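Local coordinates for MsStt7d protein (Micromonas, PDB 4IX3) that is a homolog of the state transition kinase Stt7 whose catalytic domain, the part modelled here, probably binds ATP and phosphorylates proteins, at residues V165-V169 and P245-D249; L153-A157 and C329-L333; P213-K217 and W251-C255. All blocks are in the same frame, centred on the assembly; numbering follows the deposited sequence.

Contact 1: residues V165-V169 and P245-D249; sequences VHRDV and PDRFD. With MG (magnesium ion), chain E.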
ATOM      1  N   VAL B 165       5.352 -15.166 -13.525  1.00 12.27           N
ATOM      2  CA  VAL B 165       3.915 -14.906 -13.451  1.00 11.99           C
ATOM      3  C   VAL B 165       3.724 -13.477 -12.980  1.00 10.76           C
ATOM      4  O   VAL B 165       4.306 -13.105 -11.940  1.00 12.24           O
ATOM      5  CB  VAL B 165       3.183 -15.927 -12.561  1.00 12.40           C
ATOM      6  CG1 VAL B 165       1.700 -15.607 -12.404  1.00 12.45           C
ATOM      7  CG2 VAL B 165       3.408 -17.315 -13.128  1.00 14.97           C
ATOM      8  N   HIS B 166       2.981 -12.675 -13.726  1.00 10.68           N
ATOM      9  CA  HIS B 166       2.972 -11.225 -13.476  1.00 10.46           C
ATOM     10  C   HIS B 166       2.172 -10.938 -12.194  1.00 10.83           C
ATOM     11  O   HIS B 166       2.595 -10.114 -11.365  1.00 11.78           O
ATOM     12  CB  HIS B 166       2.364 -10.533 -14.719  1.00 11.24           C
ATOM     13  CG  HIS B 166       2.223  -9.068 -14.555  1.00 10.42           C
ATOM     14  ND1 HIS B 166       2.995  -8.117 -15.165  1.00 13.66           N
ATOM     15  CD2 HIS B 166       1.325  -8.399 -13.754  1.00  8.92           C
ATOM     16  CE1 HIS B 166       2.586  -6.890 -14.761  1.00  8.17           C
ATOM     17  NE2 HIS B 166       1.536  -7.085 -13.916  1.00 13.55           N
ATOM     18  N   ARG B 167       1.019 -11.584 -12.057  1.00 11.55           N
ATOM     19  CA  ARG B 167       0.215 -11.478 -10.845  1.00 11.58           C
ATOM     20  C   ARG B 167      -0.709 -10.259 -10.782  1.00 11.35           C
ATOM     21  O   ARG B 167      -1.675 -10.261 -10.020  1.00 14.16           O
ATOM     22  CB  ARG B 167       1.118 -11.507  -9.608  1.00 13.13           C
ATOM     23  CG  ARG B 167       0.731 -12.563  -8.583  1.00 14.10           C
ATOM     24  CD  ARG B 167       0.987 -12.075  -7.167  1.00 23.74           C
ATOM     25  NE  ARG B 167       1.678 -13.077  -6.361  1.00 35.95           N
ATOM     26  CZ  ARG B 167       1.082 -13.851  -5.458  1.00 24.88           C
ATOM     27  NH1 ARG B 167      -0.222 -13.739  -5.244  1.00 33.68           N
ATOM     28  NH2 ARG B 167       1.790 -14.735  -4.770  1.00 28.72           N
ATOM     29  N   ASP B 168      -0.422  -9.218 -11.561  1.00 11.05           N
ATOM     30  CA  ASP B 168      -1.232  -7.988 -11.460  1.00 10.76           C
ATOM     31  C   ASP B 168      -1.630  -7.467 -12.830  1.00 10.77           C
ATOM     32  O   ASP B 168      -1.571  -6.274 -13.120  1.00 12.38           O
ATOM     33  CB  ASP B 168      -0.496  -6.901 -10.633  1.00 12.62           C
ATOM     34  CG  ASP B 168      -1.437  -5.833 -10.067  1.00 12.74           C
ATOM     35  OD1 ASP B 168      -2.664  -6.028 -10.115  1.00 14.12           O
ATOM     36  OD2 ASP B 168      -0.931  -4.779  -9.602  1.00 13.98           O
ATOM     37  N   VAL B 169      -2.058  -8.416 -13.662  1.00 10.67           N
ATOM     38  CA  VAL B 169      -2.541  -8.043 -14.996  1.00 10.00           C
ATOM     39  C   VAL B 169      -3.899  -7.350 -14.847  1.00 10.85           C
ATOM     40  O   VAL B 169      -4.827  -7.880 -14.189  1.00 11.59           O
ATOM     41  CB  VAL B 169      -2.644  -9.310 -15.873  1.00 10.25           C
ATOM     42  CG1 VAL B 169      -3.365  -9.010 -17.178  1.00 11.56           C
ATOM     43  CG2 VAL B 169      -1.257  -9.885 -16.130  1.00 10.74           C
ATOM     44  N   PRO B 245       0.339 -21.950 -11.703  1.00 18.12           N
ATOM     45  CA  PRO B 245       0.253 -20.575 -11.231  1.00 16.39           C
ATOM     46  C   PRO B 245       0.086 -19.563 -12.358  1.00 14.01           C
ATOM     47  O   PRO B 245      -0.499 -18.485 -12.148  1.00 16.27           O
ATOM     48  CB  PRO B 245       1.583 -20.358 -10.511  1.00 18.13           C
ATOM     49  CG  PRO B 245       2.521 -21.357 -11.165  1.00 17.48           C
ATOM     50  CD  PRO B 245       1.650 -22.565 -11.458  1.00 18.49           C
ATOM     51  N   ASP B 246       0.525 -19.913 -13.577  1.00 14.46           N
ATOM     52  CA  ASP B 246       0.322 -19.038 -14.734  1.00 14.00           C
ATOM     53  C   ASP B 246      -1.154 -18.786 -15.043  1.00 12.08           C
ATOM     54  O   ASP B 246      -1.489 -17.795 -15.663  1.00 13.30           O
ATOM     55  CB  ASP B 246       1.042 -19.609 -15.966  1.00 14.33           C
ATOM     56  CG  ASP B 246       0.580 -21.014 -16.284  1.00 14.77           C
ATOM     57  OD1 ASP B 246       0.158 -21.228 -17.438  1.00 18.01           O
ATOM     58  OD2 ASP B 246       0.676 -21.898 -15.400  1.00 18.36           O
ATOM     59  N   ARG B 247      -1.993 -19.761 -14.671  1.00 12.19           N
ATOM     60  CA  ARG B 247      -3.453 -19.620 -14.872  1.00 12.70           C
ATOM     61  C   ARG B 247      -4.043 -18.509 -14.003  1.00 12.10           C
ATOM     62  O   ARG B 247      -5.131 -18.006 -14.310  1.00 13.46           O
ATOM     63  CB  ARG B 247      -4.194 -20.940 -14.652  1.00 14.59           C
ATOM     64  CG  ARG B 247      -4.374 -21.740 -15.933  1.00 17.59           C
ATOM     65  CD  ARG B 247      -3.098 -22.026 -16.722  1.00 17.08           C
ATOM     66  NE  ARG B 247      -3.352 -23.107 -17.667  1.00 15.61           N
ATOM     67  CZ  ARG B 247      -2.425 -23.931 -18.143  1.00 15.05           C
ATOM     68  NH1 ARG B 247      -1.134 -23.687 -17.917  1.00 17.99           N
ATOM     69  NH2 ARG B 247      -2.775 -24.986 -18.867  1.00 18.68           N
ATOM     70  N   PHE B 248      -3.288 -18.000 -13.004  1.00 12.33           N
ATOM     71  CA  PHE B 248      -3.719 -16.758 -12.351  1.00 12.98           C
ATOM     72  C   PHE B 248      -3.752 -15.601 -13.349  1.00 11.48           C
ATOM     73  O   PHE B 248      -4.709 -14.802 -13.412  1.00 12.34           O
ATOM     74  CB  PHE B 248      -2.759 -16.442 -11.185  1.00 13.87           C
ATOM     75  CG  PHE B 248      -3.171 -15.231 -10.386  1.00 13.13           C
ATOM     76  CD1 PHE B 248      -3.759 -15.377  -9.123  1.00 15.57           C
ATOM     77  CD2 PHE B 248      -2.877 -13.942 -10.805  1.00 12.95           C
ATOM     78  CE1 PHE B 248      -4.174 -14.255  -8.386  1.00 14.99           C
ATOM     79  CE2 PHE B 248      -3.235 -12.823 -10.074  1.00 14.81           C
ATOM     80  CZ  PHE B 248      -3.902 -12.983  -8.846  1.00 14.79           C
ATOM     81  N   ASP B 249      -2.707 -15.535 -14.187  1.00 11.53           N
ATOM     82  CA  ASP B 249      -2.656 -14.510 -15.228  1.00 11.69           C
ATOM     83  C   ASP B 249      -3.708 -14.737 -16.330  1.00  9.86           C
ATOM     84  O   ASP B 249      -4.245 -13.780 -16.863  1.00 10.41           O
ATOM     85  CB  ASP B 249      -1.281 -14.445 -15.903  1.00 11.20           C
ATOM     86  CG  ASP B 249      -0.195 -13.792 -15.039  1.00 11.87           C
ATOM     87  OD1 ASP B 249      -0.510 -13.046 -14.075  1.00 10.80           O
ATOM     88  OD2 ASP B 249       0.994 -13.956 -15.428  1.00 11.48           O
TER
HETATM   89 MG    MG E 601       0.553  -3.864  -8.591  1.00 18.83          MG
HETATM   90  O   HOH W   1      -2.462 -11.264 -13.041  1.00 11.66           O
HETATM   91  O   HOH W   2       1.559  -5.657  -8.349  1.00 21.20           O
HETATM   92  O   HOH W   3       2.227  -2.923  -7.656  1.00 24.32           O
HETATM   93  O   HOH W   4      -0.267  -2.043  -8.812  1.00 21.73           O
HETATM   94  O   HOH W   5      -0.343  -4.137  -6.822  1.00 21.12           O
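The Phe248 ring meets Arg167 with its edge: CE2 lies 3.0 Å from Arg167 O, which sits near the ring plane, while Asp168 N lies in plane at the edge of the His166 imidazole. His166, Arg167 and Asp168 form the HRD motif of the protein kinase catalytic loop, here gripped by the helix 246-261. The third flat group, the carboxylate of Asp249, spans two consecutive amides. OD2 accepts His166 N at 2.9 Å (162°) and OD1 accepts Arg167 N at 2.9 Å (161°), each through the syn lone pair. With CG turned to the backbone N side (chi1 -74°), both oxygens reach the loop at once. Each takes a second donor: His160 NE2 bonds OD2, and water 1 donates to OD1 at 2.8 Å while accepting Val169 N at 2.9 Å. An alanine here would probably leave the buried amides of His166 and Arg167 without their common acceptor, and His160 and water 1 each short of a partner. Valines flank the carboxylate: Val165 CG1 lies 3.5 Å from Asp249 OD2 and also against Pro245 O, and the Val169 side chain crosses that of Asp249 at about a right angle, with CG2 nearest OD1. Asp168 points away from the helix, and its OD2 binds magnesium at 2.0 Å, the ion being completed by four waters and Asp188.

Contact 2: residues L153-A157 and C329-L333; sequences LGSLA and CEAAL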
ATOM      1  N   LEU B 153      -1.762 -11.566 -24.554  1.00  9.86           N
ATOM      2  CA  LEU B 153      -1.593 -12.977 -24.393  1.00 10.52           C
ATOM      3  C   LEU B 153      -0.195 -13.383 -24.922  1.00 11.09           C
ATOM      4  O   LEU B 153       0.438 -14.273 -24.327  1.00 11.39           O
ATOM      5  CB  LEU B 153      -2.685 -13.787 -25.085  1.00 11.73           C
ATOM      6  CG  LEU B 153      -4.069 -13.597 -24.480  1.00 10.06           C
ATOM      7  CD1 LEU B 153      -5.091 -14.204 -25.446  1.00 11.67           C
ATOM      8  CD2 LEU B 153      -4.156 -14.252 -23.133  1.00 12.63           C
ATOM      9  N   GLY B 154       0.287 -12.763 -26.025  1.00 10.64           N
ATOM     10  CA  GLY B 154       1.629 -13.141 -26.513  1.00 11.84           C
ATOM     11  C   GLY B 154       2.697 -12.757 -25.482  1.00 10.34           C
ATOM     12  O   GLY B 154       3.613 -13.517 -25.237  1.00 12.05           O
ATOM     13  N   SER B 155       2.556 -11.593 -24.859  1.00 10.36           N
ATOM     14  CA  SER B 155       3.524 -11.175 -23.831  1.00  9.97           C
ATOM     15  C   SER B 155       3.465 -12.045 -22.590  1.00  9.55           C
ATOM     16  O   SER B 155       4.505 -12.448 -22.046  1.00 10.54           O
ATOM     17  CB  SER B 155       3.332  -9.726 -23.474  1.00 11.13           C
ATOM     18  OG  SER B 155       3.739  -8.898 -24.537  1.00 12.01           O
ATOM     19  N   LEU B 156       2.249 -12.336 -22.110  1.00  9.39           N
ATOM     20  CA  LEU B 156       2.116 -13.273 -20.988  1.00 10.70           C
ATOM     21  C   LEU B 156       2.716 -14.639 -21.289  1.00 10.62           C
ATOM     22  O   LEU B 156       3.377 -15.242 -20.449  1.00 11.49           O
ATOM     23  CB  LEU B 156       0.651 -13.365 -20.514  1.00 10.93           C
ATOM     24  CG  LEU B 156       0.121 -12.079 -19.878  1.00  9.57           C
ATOM     25  CD1 LEU B 156      -1.373 -12.176 -19.655  1.00 11.86           C
ATOM     26  CD2 LEU B 156       0.851 -11.841 -18.550  1.00 12.39           C
ATOM     27  N   ALA B 157       2.501 -15.146 -22.515  1.00 11.29           N
ATOM     28  CA  ALA B 157       3.091 -16.411 -22.899  1.00 12.53           C
ATOM     29  C   ALA B 157       4.619 -16.338 -22.829  1.00 11.20           C
ATOM     30  O   ALA B 157       5.261 -17.277 -22.345  1.00 12.33           O
ATOM     31  CB  ALA B 157       2.637 -16.823 -24.287  1.00 13.58           C
ATOM     32  N   CYS B 329      -2.033 -18.902 -21.495  1.00 13.75           N
ATOM     33  CA  CYS B 329      -2.045 -17.733 -22.367  1.00 13.16           C
ATOM     34  C   CYS B 329      -1.477 -18.110 -23.749  1.00 13.38           C
ATOM     35  O   CYS B 329      -2.020 -17.655 -24.762  1.00 14.21           O
ATOM     36  CB  CYS B 329      -1.245 -16.585 -21.732  1.00 13.69           C
ATOM     37  SG  CYS B 329      -2.125 -15.889 -20.285  1.00 13.92           S
ATOM     38  N   GLU B 330      -0.519 -19.036 -23.840  1.00 15.12           N
ATOM     39  CA  GLU B 330      -0.014 -19.515 -25.142  1.00 16.08           C
ATOM     40  C   GLU B 330      -1.133 -20.200 -25.927  1.00 16.43           C
ATOM     41  O   GLU B 330      -1.323 -19.884 -27.112  1.00 17.50           O
ATOM     42  CB  GLU B 330       1.161 -20.482 -24.984  1.00 19.09           C
ATOM     43  CG  GLU B 330       1.703 -20.901 -26.346  1.00 25.37           C
ATOM     44  CD  GLU B 330       2.634 -22.105 -26.292  1.00 40.58           C
ATOM     45  OE1 GLU B 330       2.673 -22.831 -25.265  1.00 53.29           O
ATOM     46  OE2 GLU B 330       3.346 -22.344 -27.292  1.00 51.41           O
ATOM     47  N   ALA B 331      -1.885 -21.104 -25.280  1.00 15.72           N
ATOM     48  CA  ALA B 331      -2.977 -21.812 -25.968  1.00 17.10           C
ATOM     49  C   ALA B 331      -4.054 -20.842 -26.475  1.00 17.09           C
ATOM     50  O   ALA B 331      -4.498 -20.941 -27.640  1.00 20.16           O
ATOM     51  CB  ALA B 331      -3.559 -22.889 -25.069  1.00 18.89           C
ATOM     52  N   ALA B 332      -4.387 -19.864 -25.636  1.00 15.92           N
ATOM     53  CA  ALA B 332      -5.405 -18.884 -25.926  1.00 15.18           C
ATOM     54  C   ALA B 332      -5.033 -18.087 -27.202  1.00 15.18           C
ATOM     55  O   ALA B 332      -5.942 -17.671 -27.932  1.00 15.89           O
ATOM     56  CB  ALA B 332      -5.590 -17.967 -24.706  1.00 18.30           C
ATOM     57  N   LEU B 333      -3.751 -17.902 -27.498  1.00 18.67           N
ATOM     58  CA  LEU B 333      -3.378 -17.173 -28.704  1.00 20.38           C
ATOM     59  C   LEU B 333      -3.853 -17.794 -30.012  1.00 21.42           C
ATOM     60  O   LEU B 333      -3.982 -17.077 -31.011  1.00 23.44           O
ATOM     61  CB  LEU B 333      -1.864 -17.115 -28.822  1.00 28.57           C
ATOM     62  CG  LEU B 333      -1.188 -15.883 -28.284  1.00 27.27           C
ATOM     63  CD1 LEU B 333       0.268 -16.031 -28.652  1.00 24.95           C
ATOM     64  CD2 LEU B 333      -1.749 -14.585 -28.835  1.00 21.77           C
TER
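Leu153 is the bump that fills the largest share of this contact, seated in the hollow between Cys329, Ala332 and Leu333. Its two branches part: CD2 rests 3.9 Å from Cys329 SG and CD1 rests 3.9 Å from Ala332 CB, while CB, nearer the backbone, meets Leu333 CD2 at 3.9 Å. In return, Cys329 pushes between Leu153 and Leu156, with SG 3.8 Å from Leu156 CB. Farther out, Leu333 lies over the flat spot made by Gly154, its CD1 3.8 Å from Gly154 CA; a chi1 of -95°, well off the staggered value, swings the branch there. One turn along, the small methyl of Ala157 lets the backbones come close, CB sitting 3.9 Å from Glu330 CA. The pairing joins helix 141-161 to the last short helix of the kinase fold, in the C-terminal lobe. Ala253 of helix 246-261 backs Leu153 and Leu156, and Leu314 and Leu318 of helix 302-318 cover Ala332. The Glu330 carboxylate leads away from the interface. The side chains that meet do so through apolar carbon and sulfur, and the fit relies on complementary shape and van der Waals contact, without a hydrogen bond between the two segments.

Contact 3: residues P213-K217 and W251-C255; sequences PRYAK and WSAGC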
ATOM      1  N   PRO B 213      -8.458  -7.683  -5.987  1.00 14.50           N
ATOM      2  CA  PRO B 213      -9.650  -8.524  -5.972  1.00 15.81           C
ATOM      3  C   PRO B 213     -10.500  -8.389  -7.229  1.00 15.27           C
ATOM      4  O   PRO B 213     -11.267  -9.294  -7.581  1.00 16.33           O
ATOM      5  CB  PRO B 213     -10.400  -8.084  -4.718  1.00 19.52           C
ATOM      6  CG  PRO B 213      -9.820  -6.768  -4.364  1.00 19.09           C
ATOM      7  CD  PRO B 213      -8.428  -6.677  -4.905  1.00 14.68           C
ATOM      8  N   ARG B 214     -10.385  -7.274  -7.934  1.00 13.94           N
ATOM      9  CA  ARG B 214     -11.181  -7.081  -9.134  1.00 14.11           C
ATOM     10  C   ARG B 214     -10.738  -8.006 -10.279  1.00 15.15           C
ATOM     11  O   ARG B 214     -11.552  -8.278 -11.184  1.00 14.60           O
ATOM     12  CB  ARG B 214     -11.060  -5.632  -9.598  1.00 13.52           C
ATOM     13  CG  ARG B 214     -11.573  -4.604  -8.583  1.00 14.66           C
ATOM     14  CD  ARG B 214     -11.312  -3.189  -9.044  1.00 15.64           C
ATOM     15  NE  ARG B 214      -9.860  -2.994  -9.062  1.00 14.66           N
ATOM     16  CZ  ARG B 214      -9.252  -1.951  -9.606  1.00 14.74           C
ATOM     17  NH1 ARG B 214      -9.966  -0.974 -10.134  1.00 17.83           N
ATOM     18  NH2 ARG B 214      -7.909  -1.930  -9.646  1.00 16.62           N
ATOM     19  N   TYR B 215      -9.478  -8.437 -10.248  1.00 12.87           N
ATOM     20  CA  TYR B 215      -8.841  -9.163 -11.342  1.00 11.53           C
ATOM     21  C   TYR B 215      -8.326 -10.507 -10.900  1.00 13.16           C
ATOM     22  O   TYR B 215      -7.573 -11.154 -11.619  1.00 14.29           O
ATOM     23  CB  TYR B 215      -7.721  -8.321 -11.952  1.00 11.31           C
ATOM     24  CG  TYR B 215      -8.274  -7.038 -12.558  1.00  9.76           C
ATOM     25  CD1 TYR B 215      -8.856  -7.069 -13.847  1.00 11.03           C
ATOM     26  CD2 TYR B 215      -8.320  -5.826 -11.847  1.00 11.48           C
ATOM     27  CE1 TYR B 215      -9.400  -5.940 -14.399  1.00 11.55           C
ATOM     28  CE2 TYR B 215      -8.882  -4.700 -12.389  1.00 10.35           C
ATOM     29  CZ  TYR B 215      -9.424  -4.742 -13.688  1.00 10.69           C
ATOM     30  OH  TYR B 215     -10.014  -3.619 -14.205  1.00 12.38           O
ATOM     31  N   ALA B 216      -8.831 -11.002  -9.767  1.00 16.72           N
ATOM     32  CA  ALA B 216      -8.466 -12.327  -9.274  1.00 18.38           C
ATOM     33  C   ALA B 216      -9.761 -13.009  -8.822  1.00 19.41           C
ATOM     34  O   ALA B 216     -10.619 -12.383  -8.173  1.00 19.52           O
ATOM     35  CB  ALA B 216      -7.493 -12.194  -8.088  1.00 18.77           C
ATOM     36  N   LYS B 217      -9.954 -14.249  -9.279  1.00 18.35           N
ATOM     37  CA  LYS B 217     -11.082 -15.076  -8.836  1.00 20.57           C
ATOM     38  C   LYS B 217     -11.112 -15.097  -7.303  1.00 18.64           C
ATOM     39  O   LYS B 217     -10.063 -15.244  -6.656  1.00 19.77           O
ATOM     40  CB  LYS B 217     -10.952 -16.491  -9.435  1.00 19.84           C
ATOM     41  CG  LYS B 217     -12.054 -17.469  -9.047  1.00 22.71           C
ATOM     42  CD  LYS B 217     -12.053 -18.714  -9.930  1.00 25.12           C
ATOM     43  CE  LYS B 217     -13.161 -19.654  -9.498  1.00 24.82           C
ATOM     44  NZ  LYS B 217     -12.561 -20.583  -8.494  1.00 30.81           N
ATOM     45  N   TRP B 251      -6.794 -15.832 -15.876  1.00 10.79           N
ATOM     46  CA  TRP B 251      -8.070 -15.269 -15.364  1.00 11.47           C
ATOM     47  C   TRP B 251      -8.050 -13.755 -15.462  1.00 10.88           C
ATOM     48  O   TRP B 251      -8.980 -13.128 -15.958  1.00 10.95           O
ATOM     49  CB  TRP B 251      -8.242 -15.696 -13.924  1.00 13.50           C
ATOM     50  CG  TRP B 251      -9.458 -15.053 -13.307  1.00 13.06           C
ATOM     51  CD1 TRP B 251      -9.546 -13.801 -12.709  1.00 14.48           C
ATOM     52  CD2 TRP B 251     -10.774 -15.662 -13.158  1.00 12.56           C
ATOM     53  NE1 TRP B 251     -10.830 -13.535 -12.314  1.00 13.92           N
ATOM     54  CE2 TRP B 251     -11.617 -14.641 -12.535  1.00 12.95           C
ATOM     55  CE3 TRP B 251     -11.350 -16.875 -13.544  1.00 13.95           C
ATOM     56  CZ2 TRP B 251     -12.960 -14.876 -12.250  1.00 16.73           C
ATOM     57  CZ3 TRP B 251     -12.703 -17.096 -13.282  1.00 14.75           C
ATOM     58  CH2 TRP B 251     -13.499 -16.095 -12.676  1.00 15.23           C
ATOM     59  N   SER B 252      -6.931 -13.112 -15.043  1.00 10.67           N
ATOM     60  CA  SER B 252      -6.861 -11.670 -15.165  1.00 10.15           C
ATOM     61  C   SER B 252      -6.934 -11.181 -16.613  1.00  9.55           C
ATOM     62  O   SER B 252      -7.567 -10.176 -16.868  1.00 10.70           O
ATOM     63  CB  SER B 252      -5.533 -11.165 -14.573  1.00 11.84           C
ATOM     64  OG  SER B 252      -5.360 -11.565 -13.225  1.00 12.31           O
ATOM     65  N   ALA B 253      -6.321 -11.935 -17.534  1.00  9.98           N
ATOM     66  CA  ALA B 253      -6.391 -11.562 -18.950  1.00  9.85           C
ATOM     67  C   ALA B 253      -7.857 -11.703 -19.452  1.00  9.46           C
ATOM     68  O   ALA B 253      -8.278 -10.884 -20.263  1.00  9.46           O
ATOM     69  CB  ALA B 253      -5.475 -12.434 -19.790  1.00 10.10           C
ATOM     70  N   GLY B 254      -8.606 -12.691 -18.955  1.00 10.16           N
ATOM     71  CA  GLY B 254     -10.051 -12.760 -19.293  1.00 10.90           C
ATOM     72  C   GLY B 254     -10.845 -11.560 -18.795  1.00 10.81           C
ATOM     73  O   GLY B 254     -11.648 -11.013 -19.529  1.00 11.13           O
ATOM     74  N   CYS B 255     -10.475 -11.048 -17.610  1.00 10.76           N
ATOM     75  CA  CYS B 255     -11.067  -9.808 -17.148  1.00 11.67           C
ATOM     76  C   CYS B 255     -10.752  -8.638 -18.032  1.00 10.92           C
ATOM     77  O   CYS B 255     -11.620  -7.827 -18.316  1.00 12.22           O
ATOM     78  CB  CYS B 255     -10.619  -9.507 -15.705  1.00 12.04           C
ATOM     79  SG  CYS B 255     -11.199 -10.678 -14.438  1.00 13.61           S
TER
HETATM   80  O   HOH W   6     -11.704 -11.146 -10.960  1.00 16.13           O
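An irregular loop passes beside residues 251-255 of helix 246-261 and comes closest at Tyr215 and Ser252, whose CA atoms are 5.0 Å apart. There Ser252 OG donates to Tyr215 O at 2.8 Å, with a C=O...donor angle of 156° and the donor tilted from the carbonyl plane. The same carbonyl oxygen lies near the plane of the Trp251 indole, at its CD1 edge. One face of the indole is covered by Lys217: CB stands 3.7 Å from the centroid of the six-membered ring, 14° off its normal, a CH-pi contact. With CG anti to the backbone N, the lysine chain runs on across the face and brings CD 3.8 Å from CZ3 of Trp251, while NZ goes on to salt bridges with Asp219 and Glu220. The loop follows strand 193-194 and probably corresponds to the end of the kinase activation segment, laid against the central F-helix of the C-terminal lobe. In the indole plane, water 6 accepts Trp251 NE1 at 2.9 Å and donates to Arg214 O at 2.9 Å, bridging loop to helix. Tyr215 CD1 presses on Cys255 CB at 3.5 Å, and the Tyr215 hydroxyl is hydrogen-bonded to Gln259 NE2. Asp55 and Val56 of the second subunit pack on Arg214 and Pro213.

Overall arrangement
Contacts 1 and 3 share helix 246-261, one turn giving its face to the catalytic loop and the next to the loop 213-217; their centres are about 9 Å apart. Between them, Val169 O lies 3.4 Å from Ser252 CB, and Phe248 CZ lies 3.8 Å from Ala216 CB. Contact 2 adjoins contact 1, its centre about 12 Å away, through Leu156 CD2, 3.8 Å from Val169 CG2. Its link to contact 3 is Leu153 CD2 against Ala253 CB at 4.0 Å. The magnesium belongs to contact 1; the side chain of Leu156 is about 13 Å from it, and that of Tyr215 about 6 Å from Asp168's.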